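Local coordinates for protein SAP-like pentraxin (Limulus polyphemus, PDB 3FLP) that binds two calcium ions per subunit and, as a pentraxin assembled into doubly stacked heptamers, probably acts as a sugar-binding lectin, at residues R5-S10 with S195-S200; P20-M25 with F201-G206; R45-I50 with S65-S70; T73-L78 with N85-C90. All coordinates share one frame; numbering follows the deposited sequence.

In the fold
All four contacts belong to the two-sheet jelly roll of the pentraxin fold. Contact 1 and contact 2 lie about 12 Å apart, centre to centre, and touch; they tie the N-terminal part of the chain to residues 195-206 and both meet a second subunit. Contacts 3 and 4 join sequence-near strands that pair in series, 48-55 with 60-68 and then 73-80 with 86-90; their centres are about 8 Å apart and strands 60-68 and 73-80 are sheet neighbours. Contacts 2, 3 and 4 share one seven-stranded antiparallel sheet, contact 4 at its 86-90 edge and contact 2, about 26 Å away between centres, at 201-204, the last strand within this chain, beyond which the sheet runs on into a second subunit. Tyr49 of contact 3 borders the calcium site.

Contact 1: R5-S10 with S195-S200; sequences RDVKIS and SWMEDS
Val7 O receives the indole N-H of Trp196: NE1 stands 2.8 Å from Val7 O, and the bond is fairly straight, with 165° at the hydrogen. The oxygen lies close to the indole plane, at the ring edge, whereas NE1 sits above the plane of the Val7 carbonyl. Chi1 of -168° sets Trp196 CG anti to the backbone N; the indole reaches the strand edge-first, and the same edge continues to Ile9, whose CG1 meets CH2 at 3.8 Å. Near the other end of the ring, CD1 comes 3.7 Å from Arg5 O. Met197 packs beside this bond. Its side chain, bent at chi2 and chi3, crosses that of Val7 at about a right angle, with CE 3.8 Å from Val7 CG1, while its SD lies over one face of the indole, toward the rim. The turn carrying both residues is braced from within: Ser195 N gives a 2.7 Å bond to Asp199 OD2. This is buried packing away from the calcium sites. Strand 7-11 pairs here with strands 161-169 and 207-211; Trp196 also touches Leu22 of strand 21-24 and Leu166 of strand 161-169, while Val7 and Met197 pack against Ile4 and Val209 of a second subunit.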
loop_
_atom_site.group_PDB
_atom_site.type_symbol
_atom_site.label_atom_id
_atom_site.label_comp_id
_atom_site.label_asym_id
_atom_site.label_seq_id
_atom_site.Cartn_x
_atom_site.Cartn_y
_atom_site.Cartn_z
ATOM N N ARG A 5 -8.030 -29.296 4.400
ATOM C CA ARG A 5 -7.165 -30.068 5.279
ATOM C C ARG A 5 -7.824 -30.373 6.621
ATOM O O ARG A 5 -7.355 -31.235 7.355
ATOM C CB ARG A 5 -5.829 -29.340 5.493
ATOM C CG ARG A 5 -4.873 -29.500 4.311
ATOM C CD ARG A 5 -3.745 -28.469 4.307
ATOM N NE ARG A 5 -4.268 -27.116 4.145
ATOM C CZ ARG A 5 -3.523 -26.034 3.925
ATOM N NH1 ARG A 5 -2.200 -26.132 3.833
ATOM N NH2 ARG A 5 -4.110 -24.850 3.799
ATOM N N ASP A 6 -8.920 -29.683 6.930
ATOM C CA ASP A 6 -9.626 -29.907 8.188
ATOM C C ASP A 6 -10.816 -30.861 8.050
ATOM O O ASP A 6 -11.557 -31.076 9.015
ATOM C CB ASP A 6 -10.108 -28.572 8.798
ATOM C CG ASP A 6 -8.958 -27.698 9.315
ATOM O OD1 ASP A 6 -8.090 -28.205 10.063
ATOM O OD2 ASP A 6 -8.927 -26.495 8.987
ATOM N N VAL A 7 -11.021 -31.417 6.857
ATOM C CA VAL A 7 -12.111 -32.376 6.659
ATOM C C VAL A 7 -11.715 -33.596 7.482
ATOM O O VAL A 7 -10.535 -33.943 7.553
ATOM C CB VAL A 7 -12.254 -32.784 5.166
ATOM C CG1 VAL A 7 -13.124 -34.044 5.026
ATOM C CG2 VAL A 7 -12.871 -31.640 4.381
ATOM N N LYS A 8 -12.682 -34.239 8.122
ATOM C CA LYS A 8 -12.362 -35.407 8.920
ATOM C C LYS A 8 -13.267 -36.583 8.565
ATOM O O LYS A 8 -14.348 -36.414 7.995
ATOM C CB LYS A 8 -12.493 -35.086 10.419
ATOM C CG LYS A 8 -13.928 -35.075 10.926
ATOM C CD LYS A 8 -14.005 -34.830 12.430
ATOM C CE LYS A 8 -15.460 -34.719 12.878
ATOM N NZ LYS A 8 -15.569 -34.454 14.338
ATOM N N ILE A 9 -12.806 -37.778 8.905
ATOM C CA ILE A 9 -13.565 -38.994 8.658
ATOM C C ILE A 9 -13.710 -39.688 10.004
ATOM O O ILE A 9 -12.728 -39.844 10.735
ATOM C CB ILE A 9 -12.818 -39.960 7.700
ATOM C CG1 ILE A 9 -12.625 -39.310 6.323
ATOM C CG2 ILE A 9 -13.587 -41.271 7.588
ATOM C CD1 ILE A 9 -13.902 -39.090 5.558
ATOM N N SER A 10 -14.932 -40.084 10.337
ATOM C CA SER A 10 -15.186 -40.791 11.583
ATOM C C SER A 10 -15.377 -42.273 11.283
ATOM O O SER A 10 -16.149 -42.639 10.396
ATOM C CB SER A 10 -16.447 -40.247 12.269
ATOM O OG SER A 10 -16.297 -38.882 12.609
ATOM N N SER A 195 -1.887 -36.621 -0.275
ATOM C CA SER A 195 -2.228 -35.318 0.270
ATOM C C SER A 195 -3.715 -35.405 0.600
ATOM O O SER A 195 -4.531 -35.657 -0.280
ATOM C CB SER A 195 -1.972 -34.210 -0.756
ATOM O OG SER A 195 -2.383 -32.951 -0.239
ATOM N N TRP A 196 -4.053 -35.215 1.873
ATOM C CA TRP A 196 -5.430 -35.311 2.332
ATOM C C TRP A 196 -6.446 -34.590 1.446
ATOM O O TRP A 196 -6.323 -33.397 1.184
ATOM C CB TRP A 196 -5.539 -34.780 3.762
ATOM C CG TRP A 196 -6.856 -35.092 4.429
ATOM C CD1 TRP A 196 -7.658 -34.222 5.111
ATOM C CD2 TRP A 196 -7.468 -36.382 4.557
ATOM N NE1 TRP A 196 -8.725 -34.890 5.666
ATOM C CE2 TRP A 196 -8.632 -36.218 5.344
ATOM C CE3 TRP A 196 -7.142 -37.662 4.090
ATOM C CZ2 TRP A 196 -9.468 -37.286 5.675
ATOM C CZ3 TRP A 196 -7.974 -38.724 4.418
ATOM C CH2 TRP A 196 -9.123 -38.529 5.205
ATOM N N MET A 197 -7.447 -35.340 0.997
ATOM C CA MET A 197 -8.514 -34.822 0.154
ATOM C C MET A 197 -8.077 -34.407 -1.259
ATOM O O MET A 197 -8.863 -33.812 -2.001
ATOM C CB MET A 197 -9.215 -33.651 0.857
ATOM C CG MET A 197 -9.808 -33.999 2.227
ATOM S SD MET A 197 -10.931 -35.433 2.210
ATOM C CE MET A 197 -12.406 -34.740 1.364
ATOM N N GLU A 198 -6.834 -34.699 -1.628
ATOM C CA GLU A 198 -6.357 -34.385 -2.975
ATOM C C GLU A 198 -6.067 -35.691 -3.720
ATOM O O GLU A 198 -5.789 -35.688 -4.914
ATOM C CB GLU A 198 -5.096 -33.508 -2.944
ATOM C CG GLU A 198 -5.310 -32.129 -2.309
ATOM C CD GLU A 198 -4.171 -31.151 -2.589
ATOM O OE1 GLU A 198 -2.989 -31.558 -2.529
ATOM O OE2 GLU A 198 -4.457 -29.965 -2.858
ATOM N N ASP A 199 -6.123 -36.803 -2.993
ATOM C CA ASP A 199 -5.913 -38.125 -3.565
ATOM C C ASP A 199 -7.178 -38.930 -3.267
ATOM O O ASP A 199 -7.523 -39.175 -2.113
ATOM C CB ASP A 199 -4.669 -38.777 -2.948
ATOM C CG ASP A 199 -3.370 -38.174 -3.488
ATOM O OD1 ASP A 199 -3.082 -38.371 -4.689
ATOM O OD2 ASP A 199 -2.647 -37.499 -2.721
ATOM N N SER A 200 -7.874 -39.309 -4.327
ATOM C CA SER A 200 -9.132 -40.041 -4.233
ATOM C C SER A 200 -9.109 -41.321 -3.419
ATOM O O SER A 200 -8.147 -42.084 -3.458
ATOM C CB SER A 200 -9.623 -40.380 -5.644
ATOM O OG SER A 200 -9.754 -39.202 -6.413
#

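Contact 2: P20-M25 with F201-G206; sequences PHLRFM and FVADDG
Phe201 holds CG between its backbone N and carbonyl carbon (chi1 57°), and Phe24 has CG anti to its carbonyl carbon (chi1 -74°); paired across the strands as a non-hydrogen-bonded pair, the two side chains lie side by side on one face. Phe201 CB sits over the centre of the Phe24 ring, 4.0 Å from its centroid, a CH-pi contact. The rings themselves meet obliquely. Leu22 covers Phe201 from the next non-hydrogen-bonded pair, Leu22-Ala203, its CD1 lying 4.2 Å from the centroid of the Phe201 ring, over one face but toward the rim. Four backbone bonds join the strands, two in each of the pairs His21-Asp204 and Arg23-Val202, the shortest from Val202 N to Arg23 O at 2.7 Å. This is the end of the antiparallel sheet of the pentraxin jelly roll within one chain: strand 21-24 lies between 139-142 and 201-204, and residues 201-203 pair with a strand of a second subunit, carrying the sheet across the interface. On the other face, Val202 CG2 lies over the guanidinium of Arg23, 3.7 Å from NH2. His21 CE1 approaches Asp204 CB at 3.6 Å, the two side chains pointing the same way, while His21 ND1 is hydrogen-bonded to Phe19 O.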
loop_
_atom_site.group_PDB
_atom_site.type_symbol
_atom_site.label_atom_id
_atom_site.label_comp_id
_atom_site.label_asym_id
_atom_site.label_seq_id
_atom_site.Cartn_x
_atom_site.Cartn_y
_atom_site.Cartn_z
ATOM N N PRO A 20 -15.966 -50.202 8.695
ATOM C CA PRO A 20 -15.758 -48.859 8.141
ATOM C C PRO A 20 -14.294 -48.648 7.746
ATOM O O PRO A 20 -13.386 -48.955 8.518
ATOM C CB PRO A 20 -16.221 -47.937 9.275
ATOM C CG PRO A 20 -16.039 -48.782 10.512
ATOM C CD PRO A 20 -16.502 -50.138 10.064
ATOM N N HIS A 21 -14.069 -48.142 6.538
ATOM C CA HIS A 21 -12.705 -47.922 6.072
ATOM C C HIS A 21 -12.634 -47.046 4.833
ATOM O O HIS A 21 -13.641 -46.726 4.209
ATOM C CB HIS A 21 -12.032 -49.258 5.725
ATOM C CG HIS A 21 -12.551 -49.884 4.463
ATOM N ND1 HIS A 21 -13.782 -50.502 4.386
ATOM C CD2 HIS A 21 -12.010 -49.974 3.223
ATOM C CE1 HIS A 21 -13.975 -50.948 3.156
ATOM N NE2 HIS A 21 -12.913 -50.641 2.431
ATOM N N LEU A 22 -11.409 -46.680 4.484
ATOM C CA LEU A 22 -11.132 -45.893 3.295
ATOM C C LEU A 22 -10.109 -46.713 2.516
ATOM O O LEU A 22 -9.289 -47.412 3.113
ATOM C CB LEU A 22 -10.490 -44.548 3.650
ATOM C CG LEU A 22 -11.131 -43.616 4.678
ATOM C CD1 LEU A 22 -10.363 -42.288 4.687
ATOM C CD2 LEU A 22 -12.583 -43.380 4.329
ATOM N N ARG A 23 -10.166 -46.641 1.192
ATOM C CA ARG A 23 -9.200 -47.338 0.354
ATOM C C ARG A 23 -8.822 -46.361 -0.746
ATOM O O ARG A 23 -9.681 -45.911 -1.510
ATOM C CB ARG A 23 -9.793 -48.607 -0.269
ATOM C CG ARG A 23 -8.747 -49.434 -1.039
ATOM C CD ARG A 23 -9.351 -50.664 -1.722
ATOM N NE ARG A 23 -10.100 -50.304 -2.923
ATOM C CZ ARG A 23 -11.404 -50.497 -3.085
ATOM N NH1 ARG A 23 -12.124 -51.053 -2.122
ATOM N NH2 ARG A 23 -11.994 -50.125 -4.211
ATOM N N PHE A 24 -7.544 -46.013 -0.824
ATOM C CA PHE A 24 -7.121 -45.079 -1.854
ATOM C C PHE A 24 -7.164 -45.722 -3.227
ATOM O O PHE A 24 -6.741 -46.865 -3.409
ATOM C CB PHE A 24 -5.739 -44.525 -1.530
ATOM C CG PHE A 24 -5.757 -43.523 -0.417
ATOM C CD1 PHE A 24 -5.830 -43.937 0.908
ATOM C CD2 PHE A 24 -5.776 -42.158 -0.695
ATOM C CE1 PHE A 24 -5.924 -43.006 1.950
ATOM C CE2 PHE A 24 -5.872 -41.213 0.342
ATOM C CZ PHE A 24 -5.946 -41.643 1.666
ATOM N N MET A 25 -7.707 -44.977 -4.183
ATOM C CA MET A 25 -7.865 -45.447 -5.553
ATOM C C MET A 25 -6.558 -45.725 -6.286
ATOM O O MET A 25 -6.487 -46.652 -7.077
ATOM C CB MET A 25 -8.695 -44.439 -6.352
ATOM C CG MET A 25 -10.121 -44.257 -5.839
ATOM S SD MET A 25 -11.093 -45.778 -5.989
ATOM C CE MET A 25 -11.390 -45.798 -7.750
ATOM N N PHE A 201 -10.193 -41.558 -2.696
ATOM C CA PHE A 201 -10.320 -42.762 -1.895
ATOM C C PHE A 201 -11.769 -43.206 -1.809
ATOM O O PHE A 201 -12.691 -42.387 -1.879
ATOM C CB PHE A 201 -9.736 -42.537 -0.497
ATOM C CG PHE A 201 -10.350 -41.389 0.261
ATOM C CD1 PHE A 201 -11.540 -41.555 0.969
ATOM C CD2 PHE A 201 -9.717 -40.150 0.298
ATOM C CE1 PHE A 201 -12.092 -40.503 1.710
ATOM C CE2 PHE A 201 -10.256 -39.091 1.034
ATOM C CZ PHE A 201 -11.447 -39.268 1.744
ATOM N N VAL A 202 -11.966 -44.511 -1.694
ATOM C CA VAL A 202 -13.293 -45.079 -1.575
ATOM C C VAL A 202 -13.676 -45.046 -0.100
ATOM O O VAL A 202 -12.859 -45.364 0.763
ATOM C CB VAL A 202 -13.311 -46.540 -2.062
ATOM C CG1 VAL A 202 -14.686 -47.145 -1.866
ATOM C CG2 VAL A 202 -12.937 -46.601 -3.520
ATOM N N ALA A 203 -14.905 -44.638 0.191
ATOM C CA ALA A 203 -15.396 -44.594 1.566
ATOM C C ALA A 203 -16.433 -45.706 1.655
ATOM O O ALA A 203 -17.313 -45.805 0.797
ATOM C CB ALA A 203 -16.034 -43.248 1.861
ATOM N N ASP A 204 -16.337 -46.557 2.671
ATOM C CA ASP A 204 -17.296 -47.650 2.766
ATOM C C ASP A 204 -17.664 -48.037 4.190
ATOM O O ASP A 204 -16.978 -47.687 5.150
ATOM C CB ASP A 204 -16.753 -48.882 2.035
ATOM C CG ASP A 204 -17.858 -49.754 1.457
ATOM O OD1 ASP A 204 -19.038 -49.561 1.823
ATOM O OD2 ASP A 204 -17.547 -50.642 0.634
ATOM N N ASP A 205 -18.766 -48.768 4.301
ATOM C CA ASP A 205 -19.283 -49.257 5.573
ATOM C C ASP A 205 -19.583 -48.205 6.641
ATOM O O ASP A 205 -19.207 -48.354 7.798
ATOM C CB ASP A 205 -18.358 -50.347 6.151
ATOM C CG ASP A 205 -18.528 -51.710 5.448
ATOM O OD1 ASP A 205 -19.546 -51.910 4.744
ATOM O OD2 ASP A 205 -17.654 -52.592 5.613
ATOM N N GLY A 206 -20.259 -47.138 6.234
ATOM C CA GLY A 206 -20.663 -46.112 7.177
ATOM C C GLY A 206 -19.690 -45.126 7.796
ATOM O O GLY A 206 -19.915 -44.706 8.932
#

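Contact 3: R45-I50 with S65-S70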
loop_
_atom_site.group_PDB
_atom_site.type_symbol
_atom_site.label_atom_id
_atom_site.label_comp_id
_atom_site.label_asym_id
_atom_site.label_seq_id
_atom_site.Cartn_x
_atom_site.Cartn_y
_atom_site.Cartn_z
ATOM N N ARG A 45 -8.749 -47.735 23.796
ATOM C CA ARG A 45 -7.385 -47.978 24.240
ATOM C C ARG A 45 -6.698 -49.162 23.569
ATOM O O ARG A 45 -5.482 -49.135 23.370
ATOM C CB ARG A 45 -7.352 -48.191 25.755
ATOM C CG ARG A 45 -7.567 -46.929 26.573
ATOM C CD ARG A 45 -7.195 -47.165 28.028
ATOM N NE ARG A 45 -6.908 -45.910 28.715
ATOM C CZ ARG A 45 -6.367 -45.820 29.927
ATOM N NH1 ARG A 45 -6.051 -46.918 30.604
ATOM N NH2 ARG A 45 -6.127 -44.629 30.456
ATOM N N ASN A 46 -7.464 -50.193 23.219
ATOM C CA ASN A 46 -6.867 -51.370 22.606
ATOM C C ASN A 46 -6.293 -51.108 21.222
ATOM O O ASN A 46 -6.703 -50.185 20.518
ATOM C CB ASN A 46 -7.853 -52.550 22.568
ATOM C CG ASN A 46 -9.192 -52.183 21.976
ATOM O OD1 ASN A 46 -9.940 -51.384 22.543
ATOM N ND2 ASN A 46 -9.510 -52.771 20.830
ATOM N N THR A 47 -5.320 -51.933 20.858
ATOM C CA THR A 47 -4.622 -51.824 19.588
ATOM C C THR A 47 -5.527 -51.719 18.369
ATOM O O THR A 47 -6.511 -52.443 18.238
ATOM C CB THR A 47 -3.696 -53.026 19.394
ATOM O OG1 THR A 47 -2.880 -53.177 20.561
ATOM C CG2 THR A 47 -2.803 -52.824 18.173
ATOM N N GLY A 48 -5.174 -50.801 17.479
ATOM C CA GLY A 48 -5.922 -50.613 16.254
ATOM C C GLY A 48 -4.940 -50.213 15.169
ATOM O O GLY A 48 -3.967 -49.515 15.451
ATOM N N TYR A 49 -5.170 -50.660 13.940
ATOM C CA TYR A 49 -4.280 -50.310 12.833
ATOM C C TYR A 49 -4.882 -49.165 12.040
ATOM O O TYR A 49 -6.029 -49.235 11.597
ATOM C CB TYR A 49 -4.037 -51.526 11.934
ATOM C CG TYR A 49 -3.245 -52.585 12.650
ATOM C CD1 TYR A 49 -3.850 -53.414 13.592
ATOM C CD2 TYR A 49 -1.865 -52.688 12.466
ATOM C CE1 TYR A 49 -3.102 -54.316 14.343
ATOM C CE2 TYR A 49 -1.104 -53.584 13.211
ATOM C CZ TYR A 49 -1.729 -54.393 14.149
ATOM O OH TYR A 49 -0.980 -55.265 14.898
ATOM N N ILE A 50 -4.094 -48.108 11.865
ATOM C CA ILE A 50 -4.548 -46.912 11.167
ATOM C C ILE A 50 -4.250 -46.909 9.673
ATOM O O ILE A 50 -5.161 -46.823 8.850
ATOM C CB ILE A 50 -3.914 -45.657 11.813
ATOM C CG1 ILE A 50 -4.296 -45.610 13.294
ATOM C CG2 ILE A 50 -4.386 -44.393 11.104
ATOM C CD1 ILE A 50 -3.583 -44.538 14.080
ATOM N N SER A 65 0.080 -48.442 13.854
ATOM C CA SER A 65 -0.898 -48.801 14.862
ATOM C C SER A 65 -0.631 -48.030 16.140
ATOM O O SER A 65 0.386 -47.339 16.274
ATOM C CB SER A 65 -0.805 -50.295 15.165
ATOM O OG SER A 65 0.503 -50.625 15.604
ATOM N N MET A 66 -1.548 -48.162 17.088
ATOM C CA MET A 66 -1.400 -47.489 18.367
ATOM C C MET A 66 -2.252 -48.199 19.392
ATOM O O MET A 66 -3.127 -48.992 19.052
ATOM C CB MET A 66 -1.884 -46.035 18.283
ATOM C CG MET A 66 -3.415 -45.915 18.164
ATOM S SD MET A 66 -4.086 -44.276 18.586
ATOM C CE MET A 66 -4.347 -44.462 20.357
ATOM N N TYR A 67 -1.974 -47.908 20.651
ATOM C CA TYR A 67 -2.759 -48.420 21.755
ATOM C C TYR A 67 -2.352 -47.595 22.958
ATOM O O TYR A 67 -1.312 -46.942 22.946
ATOM C CB TYR A 67 -2.559 -49.928 21.966
ATOM C CG TYR A 67 -1.252 -50.375 22.563
ATOM C CD1 TYR A 67 -1.056 -50.375 23.941
ATOM C CD2 TYR A 67 -0.235 -50.869 21.751
ATOM C CE1 TYR A 67 0.118 -50.866 24.492
ATOM C CE2 TYR A 67 0.941 -51.358 22.292
ATOM C CZ TYR A 67 1.111 -51.356 23.659
ATOM O OH TYR A 67 2.283 -51.845 24.189
ATOM N N VAL A 68 -3.205 -47.584 23.970
ATOM C CA VAL A 68 -2.946 -46.819 25.174
ATOM C C VAL A 68 -2.647 -47.776 26.312
ATOM O O VAL A 68 -3.421 -48.698 26.567
ATOM C CB VAL A 68 -4.177 -45.961 25.521
ATOM C CG1 VAL A 68 -3.894 -45.101 26.741
ATOM C CG2 VAL A 68 -4.546 -45.100 24.320
ATOM N N LYS A 69 -1.516 -47.570 26.983
ATOM C CA LYS A 69 -1.126 -48.425 28.106
ATOM C C LYS A 69 -2.071 -48.188 29.277
ATOM O O LYS A 69 -2.843 -47.226 29.289
ATOM C CB LYS A 69 0.297 -48.113 28.589
ATOM C CG LYS A 69 1.388 -48.133 27.533
ATOM C CD LYS A 69 1.591 -49.510 26.935
ATOM C CE LYS A 69 2.240 -50.491 27.910
ATOM N NZ LYS A 69 2.390 -51.844 27.269
ATOM N N SER A 70 -1.979 -49.063 30.271
ATOM C CA SER A 70 -2.802 -48.977 31.475
ATOM C C SER A 70 -2.709 -47.611 32.163
ATOM O O SER A 70 -3.703 -47.104 32.682
ATOM C CB SER A 70 -2.377 -50.078 32.455
ATOM O OG SER A 70 -3.191 -50.078 33.616
#
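Arg45 lays its side chain against Val68 where the antiparallel hairpin of strands 48-55 and 60-68, in the sheet of the pentraxin jelly roll that bears the calcium sites, reaches its open end. From CB, 3.9 Å from Val68 CB, the chain runs extended to NE and crosses the valine obliquely. CG makes the closer approach, 3.7 Å from Val68 CB, and CD lies beside CB and CG1 of the same residue. NE comes next to Val68 CG1, which sits over one face of the guanidinium. At the tip, NH1 donates to Ser70 O, 3.1 Å away, in a bent bond with 143° at the hydrogen; the donor stands above the plane of that carbonyl. Lys69 O also lies over a face of the guanidinium, toward the rim, but its angle to NH1 is too poor for a bond.

The backbone of Arg45 grips the same strand, its O accepting from Val68 N at 2.8 Å. Further along, Gly48 and Met66 exchange two backbone bonds as a hydrogen-bonded pair. Thr47 and Tyr67 lie side by side, pointing the same way, and the Tyr67 ring goes on to meet Tyr87 edge-to-face. On the sheet face that carries Met66, Met66 packs on Trp159 and on Ile40 of strand 33-42, as does Ile50. Tyr49 touches Glu145 and Glu157, two calcium ligands, and Ser65 covers its ring: with Tyr49 CG anti to the carbonyl carbon (chi1 -67°), Ser65 CB comes over one face, toward the rim, 4.0 Å from the ring centroid.

Contact 4: T73-L78 with N85-C90; sequences TLNLGL and NKYISC
Gly77 meets the ring of Tyr87 directly: CD1 of the tyrosine lies 3.4 Å from Gly77 CA, approaching obliquely. Chi1 of -71° sets Tyr87 CG anti to the carbonyl carbon; the ring lies against the backbone of Gly77 in the neighbouring strand, with CD1 and CE1 both near CA. Gly77 CA also makes a bent CA-H...O contact with Lys86 O, 3.0 Å away. On the other face of the sheet, Leu76 CD1 touches Cys90 SG at 3.6 Å, and Leu74 CB packs against Cys90 CB. Thr73 CG2 approaches Cys90 O at 3.3 Å. Around these contacts, strands 73-80 and 86-90 form an antiparallel beta hairpin at the edge of the seven-stranded sheet of the pentraxin jelly roll. Its backbone bonds fix the register: Leu76 and Ile88 exchange two, each 3.0 Å from N to O, and Leu78 and Lys86 exchange another two, the Lys86 N to Leu78 O bond having 174° at the hydrogen. Cys90 N adds a bond to Leu74 O at 2.8 Å. Further out, Cys90 SG is tied to Cys122 by a disulfide, and Asn85 OD1 is hydrogen-bonded to Gln79 NE2. Leu76 and Ile88 both rest on Val115 of strand 112-117, in the opposing sheet.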
loop_
_atom_site.group_PDB
_atom_site.type_symbol
_atom_site.label_atom_id
_atom_site.label_comp_id
_atom_site.label_asym_id
_atom_site.label_seq_id
_atom_site.Cartn_x
_atom_site.Cartn_y
_atom_site.Cartn_z
ATOM N N THR A 73 -0.503 -43.950 28.884
ATOM C CA THR A 73 0.599 -43.634 27.976
ATOM C C THR A 73 0.348 -44.093 26.542
ATOM O O THR A 73 -0.124 -45.208 26.309
ATOM C CB THR A 73 1.909 -44.287 28.477
ATOM O OG1 THR A 73 2.333 -43.632 29.676
ATOM C CG2 THR A 73 3.005 -44.181 27.443
ATOM N N LEU A 74 0.677 -43.233 25.585
ATOM C CA LEU A 74 0.500 -43.562 24.175
ATOM C C LEU A 74 1.637 -44.430 23.652
ATOM O O LEU A 74 2.805 -44.156 23.907
ATOM C CB LEU A 74 0.433 -42.292 23.326
ATOM C CG LEU A 74 0.353 -42.519 21.809
ATOM C CD1 LEU A 74 -0.951 -43.222 21.445
ATOM C CD2 LEU A 74 0.459 -41.189 21.088
ATOM N N ASN A 75 1.282 -45.483 22.926
ATOM C CA ASN A 75 2.267 -46.368 22.326
ATOM C C ASN A 75 2.011 -46.413 20.820
ATOM O O ASN A 75 0.909 -46.732 20.375
ATOM C CB ASN A 75 2.172 -47.770 22.928
ATOM C CG ASN A 75 3.275 -48.045 23.927
ATOM O OD1 ASN A 75 3.459 -47.301 24.897
ATOM N ND2 ASN A 75 4.018 -49.121 23.698
ATOM N N LEU A 76 3.029 -46.076 20.038
ATOM C CA LEU A 76 2.891 -46.070 18.589
ATOM C C LEU A 76 3.689 -47.213 17.991
ATOM O O LEU A 76 4.873 -47.387 18.289
ATOM C CB LEU A 76 3.361 -44.729 18.014
ATOM C CG LEU A 76 2.576 -43.504 18.498
ATOM C CD1 LEU A 76 3.256 -42.229 18.019
ATOM C CD2 LEU A 76 1.130 -43.585 17.986
ATOM N N GLY A 77 3.030 -47.995 17.145
ATOM C CA GLY A 77 3.693 -49.122 16.535
ATOM C C GLY A 77 3.838 -49.048 15.032
ATOM O O GLY A 77 3.096 -48.342 14.342
ATOM N N LEU A 78 4.812 -49.796 14.531
ATOM C CA LEU A 78 5.089 -49.866 13.115
ATOM C C LEU A 78 5.484 -51.290 12.744
ATOM O O LEU A 78 6.183 -51.972 13.497
ATOM C CB LEU A 78 6.237 -48.920 12.747
ATOM C CG LEU A 78 6.678 -48.963 11.275
ATOM C CD1 LEU A 78 5.520 -48.512 10.377
ATOM C CD2 LEU A 78 7.899 -48.069 11.068
ATOM N N ASN A 85 5.524 -56.223 15.255
ATOM C CA ASN A 85 5.196 -54.831 15.516
ATOM C C ASN A 85 6.234 -54.212 16.443
ATOM O O ASN A 85 6.546 -54.768 17.493
ATOM C CB ASN A 85 3.804 -54.712 16.138
ATOM C CG ASN A 85 2.696 -54.983 15.138
ATOM O OD1 ASN A 85 2.601 -54.315 14.100
ATOM N ND2 ASN A 85 1.849 -55.964 15.443
ATOM N N LYS A 86 6.781 -53.072 16.040
ATOM C CA LYS A 86 7.773 -52.374 16.850
ATOM C C LYS A 86 7.054 -51.201 17.519
ATOM O O LYS A 86 6.423 -50.381 16.847
ATOM C CB LYS A 86 8.921 -51.861 15.974
ATOM C CG LYS A 86 9.519 -52.906 15.036
ATOM C CD LYS A 86 10.077 -54.094 15.802
ATOM C CE LYS A 86 10.723 -55.102 14.859
ATOM N NZ LYS A 86 11.291 -56.255 15.611
ATOM N N TYR A 87 7.144 -51.134 18.840
ATOM C CA TYR A 87 6.482 -50.079 19.590
ATOM C C TYR A 87 7.426 -49.097 20.272
ATOM O O TYR A 87 8.472 -49.478 20.793
ATOM C CB TYR A 87 5.551 -50.693 20.648
ATOM C CG TYR A 87 4.315 -51.343 20.069
ATOM C CD1 TYR A 87 3.268 -50.568 19.579
ATOM C CD2 TYR A 87 4.203 -52.733 19.986
ATOM C CE1 TYR A 87 2.137 -51.157 19.019
ATOM C CE2 TYR A 87 3.075 -53.332 19.423
ATOM C CZ TYR A 87 2.048 -52.533 18.943
ATOM O OH TYR A 87 0.930 -53.106 18.374
ATOM N N ILE A 88 7.038 -47.828 20.251
ATOM C CA ILE A 88 7.792 -46.767 20.900
ATOM C C ILE A 88 6.778 -45.997 21.730
ATOM O O ILE A 88 5.752 -45.539 21.208
ATOM C CB ILE A 88 8.446 -45.812 19.886
ATOM C CG1 ILE A 88 9.524 -46.559 19.088
ATOM C CG2 ILE A 88 9.045 -44.616 20.618
ATOM C CD1 ILE A 88 10.227 -45.713 18.055
ATOM N N SER A 89 7.043 -45.868 23.025
ATOM C CA SER A 89 6.113 -45.158 23.883
ATOM C C SER A 89 6.354 -43.653 23.851
ATOM O O SER A 89 7.486 -43.186 23.697
ATOM C CB SER A 89 6.162 -45.702 25.319
ATOM O OG SER A 89 7.440 -45.557 25.886
ATOM N N CYS A 90 5.261 -42.905 23.959
ATOM C CA CYS A 90 5.306 -41.453 23.940
ATOM C C CYS A 90 4.955 -40.905 25.322
ATOM O O CYS A 90 3.997 -41.355 25.952
ATOM C CB CYS A 90 4.313 -40.908 22.911
ATOM S SG CYS A 90 4.735 -41.166 21.150
#